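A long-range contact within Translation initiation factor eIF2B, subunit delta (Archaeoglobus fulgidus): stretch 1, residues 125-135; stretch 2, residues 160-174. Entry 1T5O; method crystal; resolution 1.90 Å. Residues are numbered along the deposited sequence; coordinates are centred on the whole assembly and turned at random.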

# COMPACT_ATOMS: atom_id res chain seq x y z
N LEU A 125 -8.90 -23.17 27.36
CA LEU A 125 -8.40 -22.97 26.02
C LEU A 125 -7.80 -21.57 25.86
O LEU A 125 -6.78 -21.41 25.20
CB LEU A 125 -9.50 -23.17 24.98
CG LEU A 125 -10.07 -24.59 24.84
CD1 LEU A 125 -11.17 -24.58 23.78
CD2 LEU A 125 -8.97 -25.57 24.46
N ALA A 126 -8.44 -20.56 26.47
CA ALA A 126 -7.94 -19.19 26.36
C ALA A 126 -6.62 -19.06 27.13
O ALA A 126 -5.69 -18.41 26.66
CB ALA A 126 -8.97 -18.19 26.91
N GLU A 127 -6.54 -19.69 28.29
CA GLU A 127 -5.35 -19.67 29.14
C GLU A 127 -4.18 -20.36 28.43
O GLU A 127 -3.02 -19.93 28.53
CB GLU A 127 -5.65 -20.42 30.44
CG GLU A 127 -4.46 -20.58 31.35
CD GLU A 127 -4.00 -19.26 31.93
OE1 GLU A 127 -4.70 -18.24 31.74
OE2 GLU A 127 -2.94 -19.25 32.57
N GLU A 128 -4.48 -21.46 27.74
CA GLU A 128 -3.46 -22.18 27.01
C GLU A 128 -2.92 -21.34 25.85
O GLU A 128 -1.75 -21.42 25.53
CB GLU A 128 -4.01 -23.49 26.49
CG GLU A 128 -4.38 -24.43 27.62
CD GLU A 128 -4.91 -25.75 27.10
OE1 GLU A 128 -5.57 -25.76 26.04
OE2 GLU A 128 -4.66 -26.78 27.76
N ASP A 129 -3.78 -20.54 25.21
CA ASP A 129 -3.29 -19.69 24.13
C ASP A 129 -2.31 -18.66 24.70
O ASP A 129 -1.25 -18.37 24.12
CB ASP A 129 -4.41 -18.94 23.42
CG ASP A 129 -3.87 -18.03 22.33
OD1 ASP A 129 -4.17 -16.80 22.34
OD2 ASP A 129 -3.12 -18.55 21.46
N VAL A 130 -2.65 -18.09 25.85
CA VAL A 130 -1.75 -17.10 26.44
C VAL A 130 -0.40 -17.75 26.77
O VAL A 130 0.66 -17.20 26.46
CB VAL A 130 -2.36 -16.47 27.71
CG1 VAL A 130 -1.44 -15.38 28.26
CG2 VAL A 130 -3.74 -15.87 27.38
N GLU A 131 -0.45 -18.92 27.39
CA GLU A 131 0.78 -19.63 27.77
C GLU A 131 1.62 -19.98 26.54
O GLU A 131 2.84 -19.81 26.56
CB GLU A 131 0.44 -20.88 28.62
CG GLU A 131 -0.46 -21.93 28.00
CD GLU A 131 -0.93 -23.01 29.01
OE1 GLU A 131 -1.01 -24.22 28.63
OE2 GLU A 131 -1.23 -22.65 30.18
N ARG A 132 0.97 -20.45 25.47
CA ARG A 132 1.64 -20.77 24.21
C ARG A 132 2.40 -19.56 23.61
O ARG A 132 3.52 -19.69 23.12
CB ARG A 132 0.62 -21.23 23.15
CG ARG A 132 0.46 -22.72 23.04
CD ARG A 132 -0.40 -23.17 21.83
NE ARG A 132 -1.84 -23.00 22.04
CZ ARG A 132 -2.55 -21.99 21.55
NH1 ARG A 132 -1.96 -21.04 20.82
NH2 ARG A 132 -3.86 -21.91 21.79
N ASN A 133 1.76 -18.40 23.64
CA ASN A 133 2.35 -17.18 23.09
C ASN A 133 3.52 -16.70 23.92
O ASN A 133 4.51 -16.23 23.36
CB ASN A 133 1.29 -16.07 22.98
CG ASN A 133 0.27 -16.39 21.91
OD1 ASN A 133 0.58 -17.13 20.99
ND2 ASN A 133 -0.94 -15.84 22.03
N ARG A 134 3.43 -16.80 25.25
CA ARG A 134 4.53 -16.40 26.13
C ARG A 134 5.73 -17.35 25.94
O ARG A 134 6.89 -16.93 25.93
CB ARG A 134 4.13 -16.43 27.61
CG ARG A 134 3.14 -15.36 28.09
CD ARG A 134 3.15 -15.42 29.61
NE ARG A 134 1.97 -14.92 30.29
CZ ARG A 134 1.30 -15.62 31.20
NH1 ARG A 134 1.70 -16.84 31.53
NH2 ARG A 134 0.23 -15.11 31.79
N LYS A 135 5.44 -18.64 25.80
CA LYS A 135 6.52 -19.62 25.63
C LYS A 135 7.20 -19.35 24.26
O LYS A 135 8.44 -19.31 24.16
CB LYS A 135 5.96 -21.05 25.68
CG LYS A 135 7.03 -22.10 25.57
CD LYS A 135 6.53 -23.48 25.99
CE LYS A 135 7.69 -24.35 26.48
NZ LYS A 135 7.23 -25.75 26.74
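Stretch 2 (160-174) ATVDWGTALGVVRSA

Stretch 1 is helical throughout. Stretch 2 reaches it as an irregular loop, 160-166, and then turns into a helix at A167. The loop makes most of the contact and runs along the helix in the same sense: V130 CA lies 5.4 Å from D163 CA, and N133 CA lies 5.7 Å from T166 CA. Together the stretches bury 459 Å².

D129 and N133, one helical turn apart, both point toward the loop and bind its backbone. D129 has chi1 t. Its OD1 accepts a hydrogen bond from V162 N at 2.9 Å, nearly straight at 172°. Its OD2 is held within the helix by a salt bridge from R132 NH1, 2.8 Å away, so both carboxylate oxygens are engaged. N133 is m at chi1, and its ND2 donates to D163 O at 3.1 Å. D163 O also accepts a hydrogen bond from G165 N, at 2.9 Å, within the loop. N133 CB also packs 3.3 Å from G165 O.

V162, chi1 t, fills the apolar part of the contact. Its CG1 lies 3.6 Å from V130 CG2 and 3.9 Å from A126 O, while V162 CG2 lies 4.0 Å from A126 CB, so V162 sits against residues one turn apart on the helix.

W164 adopts a positive phi of 75°, with chi1 t and chi2 -108°. R134, extended beyond its m chi1, lays CG over one face of the indole, 4.2 Å from the centroid of the five-membered ring. W164 NE1 donates to S173 OG at 3.1 Å, tying the ring to the following helix. G165, at phi 95° and psi 171°, has a backbone that calls for glycine: a CB would jam against the preceding carbonyl.

Water 1 lies 2.9 Å from N133 O and 2.8 Å from T166 O, between the helix and the loop. Water 2 links R134 O, at 3.0 Å, to S173 OG, at 2.7 Å.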

# COMPACT_ATOMS: atom_id res chain seq x y z
N ALA A 160 -4.99 -10.12 18.04
CA ALA A 160 -5.21 -11.29 17.20
C ALA A 160 -5.18 -12.61 18.00
O ALA A 160 -5.49 -13.69 17.47
CB ALA A 160 -4.16 -11.33 16.10
N THR A 161 -4.77 -12.54 19.26
CA THR A 161 -4.73 -13.72 20.09
C THR A 161 -5.51 -13.36 21.34
O THR A 161 -6.14 -12.31 21.37
CB THR A 161 -3.27 -14.10 20.43
OG1 THR A 161 -2.62 -13.00 21.07
CG2 THR A 161 -2.52 -14.46 19.16
N VAL A 162 -5.50 -14.22 22.36
CA VAL A 162 -6.20 -13.90 23.61
C VAL A 162 -5.36 -12.84 24.31
O VAL A 162 -5.90 -11.86 24.86
CB VAL A 162 -6.36 -15.14 24.52
CG1 VAL A 162 -6.85 -14.72 25.89
CG2 VAL A 162 -7.36 -16.12 23.90
N ASP A 163 -4.04 -13.03 24.27
CA ASP A 163 -3.10 -12.08 24.85
C ASP A 163 -1.64 -12.35 24.40
O ASP A 163 -1.32 -13.44 23.90
CB ASP A 163 -3.20 -12.09 26.38
CG ASP A 163 -2.75 -10.77 27.02
OD1 ASP A 163 -2.51 -9.79 26.29
OD2 ASP A 163 -2.66 -10.72 28.28
N TRP A 164 -0.79 -11.34 24.58
CA TRP A 164 0.65 -11.38 24.28
C TRP A 164 1.01 -11.29 22.80
O TRP A 164 1.85 -10.47 22.41
CB TRP A 164 1.29 -12.64 24.88
CG TRP A 164 2.77 -12.44 25.15
CD1 TRP A 164 3.82 -13.00 24.47
CD2 TRP A 164 3.35 -11.62 26.19
NE1 TRP A 164 5.01 -12.58 25.02
CE2 TRP A 164 4.75 -11.74 26.07
CE3 TRP A 164 2.81 -10.81 27.20
CZ2 TRP A 164 5.62 -11.07 26.94
CZ3 TRP A 164 3.68 -10.14 28.07
CH2 TRP A 164 5.07 -10.28 27.93
N GLY A 165 0.38 -12.14 21.99
CA GLY A 165 0.62 -12.15 20.56
C GLY A 165 1.65 -13.16 20.08
O GLY A 165 2.34 -13.80 20.88
N THR A 166 1.77 -13.32 18.77
CA THR A 166 2.77 -14.25 18.24
C THR A 166 4.00 -13.43 17.84
O THR A 166 4.94 -13.36 18.62
CB THR A 166 2.21 -15.02 17.04
OG1 THR A 166 1.69 -14.10 16.08
CG2 THR A 166 1.10 -15.95 17.49
N ALA A 167 4.01 -12.79 16.67
CA ALA A 167 5.17 -11.98 16.27
C ALA A 167 5.46 -10.81 17.24
O ALA A 167 6.62 -10.54 17.58
CB ALA A 167 4.97 -11.44 14.82
N LEU A 168 4.41 -10.11 17.65
CA LEU A 168 4.56 -8.99 18.59
C LEU A 168 4.77 -9.55 20.01
O LEU A 168 5.22 -8.83 20.91
CB LEU A 168 3.31 -8.06 18.51
CG LEU A 168 3.10 -7.44 17.10
CD1 LEU A 168 1.98 -6.39 17.16
CD2 LEU A 168 4.42 -6.77 16.60
N GLY A 169 4.43 -10.83 20.21
CA GLY A 169 4.66 -11.46 21.50
C GLY A 169 6.17 -11.65 21.66
O GLY A 169 6.70 -11.60 22.78
N VAL A 170 6.86 -11.86 20.55
CA VAL A 170 8.33 -12.02 20.57
C VAL A 170 8.97 -10.69 20.93
O VAL A 170 9.97 -10.63 21.66
CB VAL A 170 8.85 -12.47 19.18
CG1 VAL A 170 10.39 -12.35 19.12
CG2 VAL A 170 8.43 -13.94 18.91
N VAL A 171 8.40 -9.62 20.42
CA VAL A 171 8.86 -8.28 20.74
C VAL A 171 8.55 -8.04 22.22
O VAL A 171 9.44 -7.60 22.96
CB VAL A 171 8.15 -7.20 19.88
CG1 VAL A 171 8.49 -5.81 20.40
CG2 VAL A 171 8.61 -7.30 18.42
N ARG A 172 7.34 -8.35 22.68
CA ARG A 172 7.05 -8.12 24.11
C ARG A 172 7.99 -8.91 25.02
O ARG A 172 8.45 -8.40 26.04
CB ARG A 172 5.59 -8.45 24.48
CG ARG A 172 4.60 -7.49 23.84
CD ARG A 172 3.17 -7.65 24.39
NE ARG A 172 2.34 -6.58 23.85
CZ ARG A 172 1.75 -6.60 22.66
NH1 ARG A 172 1.88 -7.66 21.87
NH2 ARG A 172 1.07 -5.54 22.24
N SER A 173 8.31 -10.15 24.66
CA SER A 173 9.21 -10.91 25.52
C SER A 173 10.61 -10.30 25.59
O SER A 173 11.25 -10.30 26.66
CB SER A 173 9.31 -12.37 25.07
OG SER A 173 8.04 -13.01 25.22
N ALA A 174 11.11 -9.77 24.46
CA ALA A 174 12.43 -9.17 24.48
C ALA A 174 12.42 -7.86 25.28
O ALA A 174 13.40 -7.55 25.99
CB ALA A 174 12.93 -8.92 23.06
O HOH W 1 5.28 -14.85 20.93
O HOH W 2 7.42 -14.42 27.43